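Long-range contacts in prephenate dehydratase (Arthrobacter aurescens, PDB 3MWB), which probably catalyses the conversion of prephenate to phenylpyruvate in phenylalanine biosynthesis, and binds L-phenylalanine at its ACT domain: residues 202-207 against 247-252; 220-225 against 267-272; 252-257 against 277-282. All blocks are in the same frame, centred on the assembly; numbering follows the deposited sequence.

Contact 1 (202-207 against 247-252); sequences TTVVVP and FSIDAD. With PHE (phenylalanine), chain D.
Thr-202, Val-204 and Val-206 pair with Ala-251, Ile-249 and Phe-247 as three antiparallel hydrogen-bonded pairs, joining the two central strands of the ACT domain's ferredoxin-like four-stranded sheet. Each pair closes with two N-H to O bonds, six in all. The pair at Thr-202 is tight: its N and O lie 2.7 Å from Ala-251 O and N respectively. The pair at Val-204 is longer, its N to Ile-249 O distance being 3.0 Å. In the intervening non-hydrogen-bonded pairs the amides turn outward, Thr-203 bonding to strand 275-281 and Ser-248 and Asp-250 to strand 230-237. Their CA-H groups face inward instead, those of Thr-203 and Val-205 meeting the carbonyls of Ile-249 and Phe-247.

The face carrying Thr-203, Val-205, Ser-248 and Asp-250 holds most of the polar side chains. Thr-203 and Asp-250 lie side by side. The threonine hydroxyl, anti to the carbonyl carbon (chi1 -56°), donates to Asp-250 OD1, 2.8 Å from Thr-203 OG1 and reached from above the carboxylate plane. The same hydroxyl is hydrogen-bonded to Tyr-280 OH, while Asp-250 OD2 is salt-bridged to Arg-232, whose guanidinium also bonds to Ser-248 OG. A valine in place of Thr-203 would take this donor from Asp-250 and would probably leave the Tyr-280 hydroxyl without its threonine mate.

The other face is mostly apolar and is covered by helix 215-224; its one hydroxyl, Thr-202 OG1, is hydrogen-bonded to Gly-253 O and Ser-279 OG. Here Val-204 CG2 meets Ile-249 CB at 4.0 Å, and Val-206 CG2 lies near Ile-249 CD1. At the far end the Phe-247 ring leaves the strands to line the phenylalanine pocket: its edge points at the ligand, with Phe-247 CZ 3.6 Å from CG of the bound amino acid.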
# COMPACT_ATOMS: atom_id res chain seq x y z
N THR A 202 -21.07 -8.99 4.85
CA THR A 202 -20.95 -8.19 6.06
C THR A 202 -20.91 -6.73 5.66
O THR A 202 -20.16 -6.34 4.76
CB THR A 202 -19.71 -8.60 6.92
OG1 THR A 202 -19.89 -9.94 7.41
CG2 THR A 202 -19.51 -7.66 8.15
N THR A 203 -21.72 -5.92 6.34
CA THR A 203 -21.82 -4.48 6.07
C THR A 203 -21.31 -3.67 7.26
O THR A 203 -21.62 -3.97 8.43
CB THR A 203 -23.29 -4.07 5.70
OG1 THR A 203 -23.76 -4.84 4.58
CG2 THR A 203 -23.39 -2.58 5.32
N VAL A 204 -20.56 -2.62 6.96
CA VAL A 204 -20.06 -1.68 7.95
C VAL A 204 -20.15 -0.23 7.47
O VAL A 204 -20.18 0.04 6.26
CB VAL A 204 -18.58 -1.94 8.34
CG1 VAL A 204 -18.45 -3.21 9.11
CG2 VAL A 204 -17.65 -1.92 7.09
N VAL A 205 -20.18 0.70 8.42
CA VAL A 205 -20.09 2.10 8.08
C VAL A 205 -18.88 2.64 8.81
O VAL A 205 -18.81 2.54 10.04
CB VAL A 205 -21.37 2.90 8.47
CG1 VAL A 205 -21.10 4.44 8.36
CG2 VAL A 205 -22.55 2.47 7.61
N VAL A 206 -17.92 3.17 8.06
CA VAL A 206 -16.64 3.62 8.64
C VAL A 206 -16.49 5.14 8.49
O VAL A 206 -16.35 5.65 7.37
CB VAL A 206 -15.41 2.88 8.02
CG1 VAL A 206 -14.11 3.22 8.77
CG2 VAL A 206 -15.67 1.35 7.96
N PRO A 207 -16.52 5.85 9.62
CA PRO A 207 -16.27 7.29 9.65
C PRO A 207 -14.80 7.55 9.34
O PRO A 207 -13.91 6.85 9.85
CB PRO A 207 -16.58 7.68 11.11
CG PRO A 207 -17.45 6.58 11.63
CD PRO A 207 -16.94 5.34 10.94
N PHE A 247 -17.73 5.96 4.98
CA PHE A 247 -17.76 4.98 3.90
C PHE A 247 -18.72 3.85 4.26
O PHE A 247 -18.62 3.24 5.33
CB PHE A 247 -16.36 4.46 3.63
CG PHE A 247 -15.35 5.55 3.43
CD1 PHE A 247 -15.30 6.25 2.23
CD2 PHE A 247 -14.44 5.88 4.44
CE1 PHE A 247 -14.36 7.29 2.04
CE2 PHE A 247 -13.48 6.89 4.26
CZ PHE A 247 -13.45 7.61 3.06
N SER A 248 -19.67 3.61 3.37
CA SER A 248 -20.62 2.51 3.46
C SER A 248 -20.08 1.35 2.63
O SER A 248 -19.79 1.49 1.43
CB SER A 248 -21.97 2.98 2.92
OG SER A 248 -23.02 2.08 3.22
N ILE A 249 -19.91 0.20 3.27
CA ILE A 249 -19.12 -0.88 2.65
C ILE A 249 -19.80 -2.24 2.86
O ILE A 249 -20.24 -2.56 3.97
CB ILE A 249 -17.68 -0.94 3.25
CG1 ILE A 249 -16.86 0.32 2.88
CG2 ILE A 249 -16.92 -2.18 2.77
CD1 ILE A 249 -15.62 0.52 3.74
N ASP A 250 -19.90 -3.03 1.78
CA ASP A 250 -20.29 -4.45 1.90
C ASP A 250 -19.08 -5.31 1.59
O ASP A 250 -18.43 -5.11 0.54
CB ASP A 250 -21.43 -4.84 0.93
CG ASP A 250 -22.72 -4.02 1.14
OD1 ASP A 250 -22.96 -3.50 2.26
OD2 ASP A 250 -23.51 -3.93 0.17
N ALA A 251 -18.76 -6.23 2.50
CA ALA A 251 -17.69 -7.22 2.30
C ALA A 251 -18.25 -8.62 2.16
O ALA A 251 -19.34 -8.91 2.73
CB ALA A 251 -16.70 -7.16 3.47
N ASP A 252 -17.56 -9.47 1.41
CA ASP A 252 -17.86 -10.92 1.36
C ASP A 252 -17.40 -11.56 2.65
O ASP A 252 -16.22 -11.43 3.03
CB ASP A 252 -17.08 -11.61 0.25
CG ASP A 252 -17.57 -11.24 -1.14
OD1 ASP A 252 -18.61 -10.54 -1.26
OD2 ASP A 252 -16.91 -11.67 -2.12
N PHE D . -9.64 11.98 0.79
CA PHE D . -9.34 10.61 1.29
C PHE D . -8.60 9.74 0.27
O PHE D . -8.27 10.18 -0.83
CB PHE D . -10.61 9.92 1.82
CG PHE D . -11.75 9.81 0.82
CD1 PHE D . -11.73 8.84 -0.20
CD2 PHE D . -12.86 10.64 0.93
CE1 PHE D . -12.79 8.71 -1.10
CE2 PHE D . -13.95 10.51 0.02
CZ PHE D . -13.90 9.56 -0.99
OXT PHE D . -8.31 8.56 0.51

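Contact 2 (220-225 against 267-272); sequences LDQFAS and LHRISP
Gln-222 leaves its helix with CG anti to the carbonyl carbon (chi1 -60°), which sets CG against Leu-267, and the bend at chi2 (-51°) brings CD to Ile-270 CD1 of the facing helix. The two helices, 215-224 and 258-270, are those of the ferredoxin-like ACT fold, packed next to each other on one side of its sheet. Gln-222 and Ile-270 reach toward each other tip to tip, and Gln-222 NE2 comes within 3.5 Å of Ile-270 CD1. Leu-267 divides its methyls between two neighbours. Its CD2 rests on Gln-222, 4.0 Å from CG of that residue, whereas Leu-267 CD1 is 3.5 Å from CZ of Phe-223, whose side chain crosses it at about a right angle. Phe-223 and Leu-267 both continue onto Val-204 of the sheet beneath.

The polar end of Gln-222 is turned to its own helix and the turn after it: OE1 is hydrogen-bonded to Arg-226, and NE2 weakly to Glu-218 O. The two helices are therefore held here by van der Waals contact, the glutamine packing with its methylenes and the flank of its amide, whose polar atoms bond within its own helix and to Arg-226.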
# COMPACT_ATOMS: atom_id res chain seq x y z
N LEU A 220 -9.51 0.43 3.39
CA LEU A 220 -9.75 -0.70 2.48
C LEU A 220 -8.73 -1.83 2.64
O LEU A 220 -9.08 -3.02 2.51
CB LEU A 220 -9.83 -0.22 1.04
CG LEU A 220 -11.07 0.67 0.77
CD1 LEU A 220 -11.45 0.66 -0.68
CD2 LEU A 220 -12.28 0.23 1.62
N ASP A 221 -7.49 -1.47 2.99
CA ASP A 221 -6.44 -2.44 3.21
C ASP A 221 -6.77 -3.42 4.34
O ASP A 221 -6.31 -4.55 4.29
CB ASP A 221 -5.09 -1.77 3.50
CG ASP A 221 -3.91 -2.70 3.24
OD1 ASP A 221 -3.83 -3.24 2.12
OD2 ASP A 221 -3.06 -2.89 4.14
N GLN A 222 -7.58 -2.99 5.31
CA GLN A 222 -8.00 -3.91 6.38
C GLN A 222 -8.69 -5.15 5.78
O GLN A 222 -8.43 -6.26 6.23
CB GLN A 222 -8.90 -3.23 7.40
CG GLN A 222 -8.26 -2.04 8.12
CD GLN A 222 -6.90 -2.36 8.70
OE1 GLN A 222 -6.72 -3.34 9.42
NE2 GLN A 222 -5.92 -1.51 8.39
N PHE A 223 -9.51 -4.95 4.75
CA PHE A 223 -10.14 -6.04 4.00
C PHE A 223 -9.17 -6.71 3.01
O PHE A 223 -9.02 -7.93 3.01
CB PHE A 223 -11.40 -5.55 3.29
CG PHE A 223 -12.52 -5.14 4.23
CD1 PHE A 223 -13.17 -6.08 5.01
CD2 PHE A 223 -12.92 -3.82 4.31
CE1 PHE A 223 -14.20 -5.71 5.89
CE2 PHE A 223 -13.94 -3.43 5.17
CZ PHE A 223 -14.59 -4.38 5.95
N ALA A 224 -8.50 -5.91 2.18
CA ALA A 224 -7.67 -6.46 1.11
C ALA A 224 -6.49 -7.30 1.62
O ALA A 224 -6.23 -8.37 1.09
CB ALA A 224 -7.20 -5.36 0.14
N SER A 225 -5.81 -6.81 2.67
CA SER A 225 -4.66 -7.53 3.24
C SER A 225 -5.03 -8.86 3.93
O SER A 225 -4.14 -9.65 4.23
CB SER A 225 -3.88 -6.63 4.23
OG SER A 225 -4.59 -6.49 5.44
N LEU A 267 -10.31 -2.11 11.47
CA LEU A 267 -11.18 -0.96 11.17
C LEU A 267 -11.43 -0.15 12.42
O LEU A 267 -11.35 1.06 12.39
CB LEU A 267 -12.52 -1.44 10.57
CG LEU A 267 -12.55 -1.97 9.14
CD1 LEU A 267 -13.95 -2.43 8.79
CD2 LEU A 267 -12.08 -0.93 8.13
N HIS A 268 -11.75 -0.82 13.52
CA HIS A 268 -12.02 -0.16 14.79
C HIS A 268 -10.77 0.62 15.27
O HIS A 268 -10.89 1.76 15.74
CB HIS A 268 -12.49 -1.17 15.84
CG HIS A 268 -12.88 -0.56 17.14
ND1 HIS A 268 -14.20 -0.39 17.52
CD2 HIS A 268 -12.13 -0.12 18.18
CE1 HIS A 268 -14.24 0.16 18.72
NE2 HIS A 268 -13.00 0.33 19.15
N ARG A 269 -9.59 0.02 15.12
CA ARG A 269 -8.35 0.70 15.52
C ARG A 269 -8.18 2.04 14.78
O ARG A 269 -7.88 3.05 15.42
CB ARG A 269 -7.12 -0.22 15.39
CG ARG A 269 -7.12 -1.37 16.42
CD ARG A 269 -5.84 -2.21 16.44
NE ARG A 269 -5.44 -2.75 15.13
CZ ARG A 269 -5.76 -3.96 14.67
NH1 ARG A 269 -6.54 -4.77 15.38
NH2 ARG A 269 -5.30 -4.36 13.49
N ILE A 270 -8.42 2.05 13.48
CA ILE A 270 -8.31 3.29 12.66
C ILE A 270 -9.43 4.28 12.98
O ILE A 270 -9.21 5.52 13.03
CB ILE A 270 -8.40 2.98 11.15
CG1 ILE A 270 -7.21 2.15 10.66
CG2 ILE A 270 -8.51 4.28 10.30
CD1 ILE A 270 -7.49 1.48 9.30
N SER A 271 -10.61 3.72 13.20
CA SER A 271 -11.83 4.49 13.36
C SER A 271 -12.73 3.83 14.42
O SER A 271 -13.60 3.01 14.08
CB SER A 271 -12.55 4.59 12.00
OG SER A 271 -13.65 5.48 12.06
N PRO A 272 -12.53 4.17 15.70
CA PRO A 272 -13.29 3.55 16.81
C PRO A 272 -14.82 3.76 16.75
O PRO A 272 -15.56 3.00 17.40
CB PRO A 272 -12.72 4.23 18.06
CG PRO A 272 -11.38 4.72 17.66
CD PRO A 272 -11.46 5.05 16.20

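Contact 3 (252-257 against 277-282); sequences DGHATD and LGSYAR
In the ACT domain, the connection from strand 245-252 to helix 258-270 includes a type I beta turn, His-254 to Asp-257, that sits against Ser-279 of an outermost strand of the domain's sheet, 275-281. Ser-279 OG is anti to its own carbonyl carbon (chi1 -66°) and accepts the amide of Ala-255, with Ala-255 N 2.8 Å from Ser-279 OG. That hydroxyl is also hydrogen-bonded to Thr-202 OG1 on the strand between, and Thr-202 OG1 in turn bonds to Gly-253 O, so the connection is tied to both strands. The methylene of Ser-279 lies over one face of the His-254 imidazole as a CH-pi contact, displaced toward the rim, its CB 3.6 Å from His-254 ND1.

The turn is closed on itself twice. Asp-257 N reaches His-254 O at 2.9 Å, and the His-254 N-H donates to Asp-257 OD2 at 2.8 Å.

At the other end a salt bridge links Asp-252 to Arg-282. Asp-252 OD2 is hydrogen-bonded to Asn-229, and Arg-282 NH2 is paired with Asp-284, so both charges have second partners. A water accepts from Arg-282 NH1 at 2.9 Å. Carboxylate and guanidinium planes stand 86° apart, and Asp-252 OD1 meets the guanidinium edge 3.2 Å from Arg-282 NH1.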
# COMPACT_ATOMS: atom_id res chain seq x y z
N ASP A 252 -17.56 -9.47 1.41
CA ASP A 252 -17.86 -10.92 1.36
C ASP A 252 -17.40 -11.56 2.65
O ASP A 252 -16.22 -11.43 3.03
CB ASP A 252 -17.08 -11.61 0.25
CG ASP A 252 -17.57 -11.24 -1.14
OD1 ASP A 252 -18.61 -10.54 -1.26
OD2 ASP A 252 -16.91 -11.67 -2.12
N GLY A 253 -18.29 -12.25 3.34
CA GLY A 253 -17.90 -12.91 4.55
C GLY A 253 -18.83 -12.71 5.72
O GLY A 253 -19.76 -11.89 5.69
N HIS A 254 -18.54 -13.46 6.77
CA HIS A 254 -19.34 -13.40 7.98
C HIS A 254 -18.43 -12.94 9.12
O HIS A 254 -17.27 -13.33 9.17
CB HIS A 254 -19.86 -14.78 8.27
CG HIS A 254 -20.81 -14.85 9.43
ND1 HIS A 254 -22.17 -14.86 9.26
CD2 HIS A 254 -20.59 -14.96 10.76
CE1 HIS A 254 -22.76 -14.97 10.45
NE2 HIS A 254 -21.81 -15.03 11.37
N ALA A 255 -18.97 -12.13 10.04
CA ALA A 255 -18.18 -11.56 11.14
C ALA A 255 -17.35 -12.61 11.92
O ALA A 255 -16.27 -12.28 12.42
CB ALA A 255 -19.07 -10.78 12.09
N THR A 256 -17.86 -13.84 12.04
CA THR A 256 -17.14 -14.92 12.74
C THR A 256 -15.96 -15.54 11.97
O THR A 256 -15.05 -16.09 12.60
CB THR A 256 -18.06 -16.06 13.18
OG1 THR A 256 -18.56 -16.74 12.03
CG2 THR A 256 -19.19 -15.51 14.02
N ASP A 257 -15.98 -15.49 10.64
CA ASP A 257 -14.81 -15.87 9.85
C ASP A 257 -13.60 -15.11 10.39
O ASP A 257 -13.67 -13.90 10.60
CB ASP A 257 -15.01 -15.51 8.39
CG ASP A 257 -16.21 -16.21 7.77
OD1 ASP A 257 -16.53 -17.34 8.18
OD2 ASP A 257 -16.83 -15.62 6.88
N LEU A 277 -22.99 -3.25 10.78
CA LEU A 277 -24.36 -3.35 10.20
C LEU A 277 -24.80 -4.79 9.86
O LEU A 277 -25.75 -5.02 9.12
CB LEU A 277 -24.48 -2.43 8.98
CG LEU A 277 -24.85 -0.95 9.16
CD1 LEU A 277 -26.26 -0.86 9.73
CD2 LEU A 277 -23.89 -0.22 10.05
N GLY A 278 -24.12 -5.77 10.42
CA GLY A 278 -24.61 -7.13 10.33
C GLY A 278 -23.88 -7.97 9.31
O GLY A 278 -23.23 -7.46 8.37
N SER A 279 -23.96 -9.28 9.56
CA SER A 279 -23.56 -10.31 8.60
C SER A 279 -24.85 -11.03 8.29
O SER A 279 -25.71 -11.20 9.17
CB SER A 279 -22.54 -11.28 9.22
OG SER A 279 -21.32 -10.62 9.49
N TYR A 280 -25.01 -11.42 7.03
CA TYR A 280 -26.28 -11.97 6.57
C TYR A 280 -26.05 -12.70 5.25
O TYR A 280 -25.08 -12.40 4.52
CB TYR A 280 -27.36 -10.86 6.40
CG TYR A 280 -26.89 -9.71 5.57
CD1 TYR A 280 -26.15 -8.66 6.16
CD2 TYR A 280 -27.10 -9.67 4.19
CE1 TYR A 280 -25.64 -7.62 5.41
CE2 TYR A 280 -26.58 -8.57 3.41
CZ TYR A 280 -25.86 -7.57 4.05
OH TYR A 280 -25.36 -6.48 3.36
N ALA A 281 -26.94 -13.64 4.95
CA ALA A 281 -26.84 -14.46 3.74
C ALA A 281 -26.95 -13.60 2.48
O ALA A 281 -27.78 -12.69 2.42
CB ALA A 281 -27.94 -15.55 3.74
N ARG A 282 -26.10 -13.89 1.50
CA ARG A 282 -26.21 -13.29 0.16
C ARG A 282 -27.47 -13.80 -0.53
O ARG A 282 -27.71 -15.01 -0.56
CB ARG A 282 -24.98 -13.61 -0.72
CG ARG A 282 -23.63 -13.07 -0.16
CD ARG A 282 -22.43 -13.28 -1.11
NE ARG A 282 -22.71 -13.05 -2.53
CZ ARG A 282 -22.19 -12.07 -3.28
NH1 ARG A 282 -21.33 -11.20 -2.77
NH2 ARG A 282 -22.55 -11.96 -4.56
O HOH W 1 -19.07 -10.24 -4.28

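In the fold
Contact 1 is the centre of the three: contact 2 lies 10 Å and contact 3 11 Å from it, centre to centre. Pro-207 O and Ser-271 OG, 2.6 Å apart, probably hydrogen-bond contact 1 to contact 2, and Ala-251 CB packs on Phe-223 CE1. Asp-252 belongs to both contacts 1 and 3. Contacts 2 and 3 do not touch, their nearest atoms being about 6 Å apart, though both reach the third subunit. Of the three, contact 1 carries a residue of the phenylalanine pocket, Phe-247; the bound phenylalanine is also hydrogen-bonded to Asn-229 and Leu-230 of the second subunit. That placement between subunits is consistent with the feedback regulation by phenylalanine known in this family.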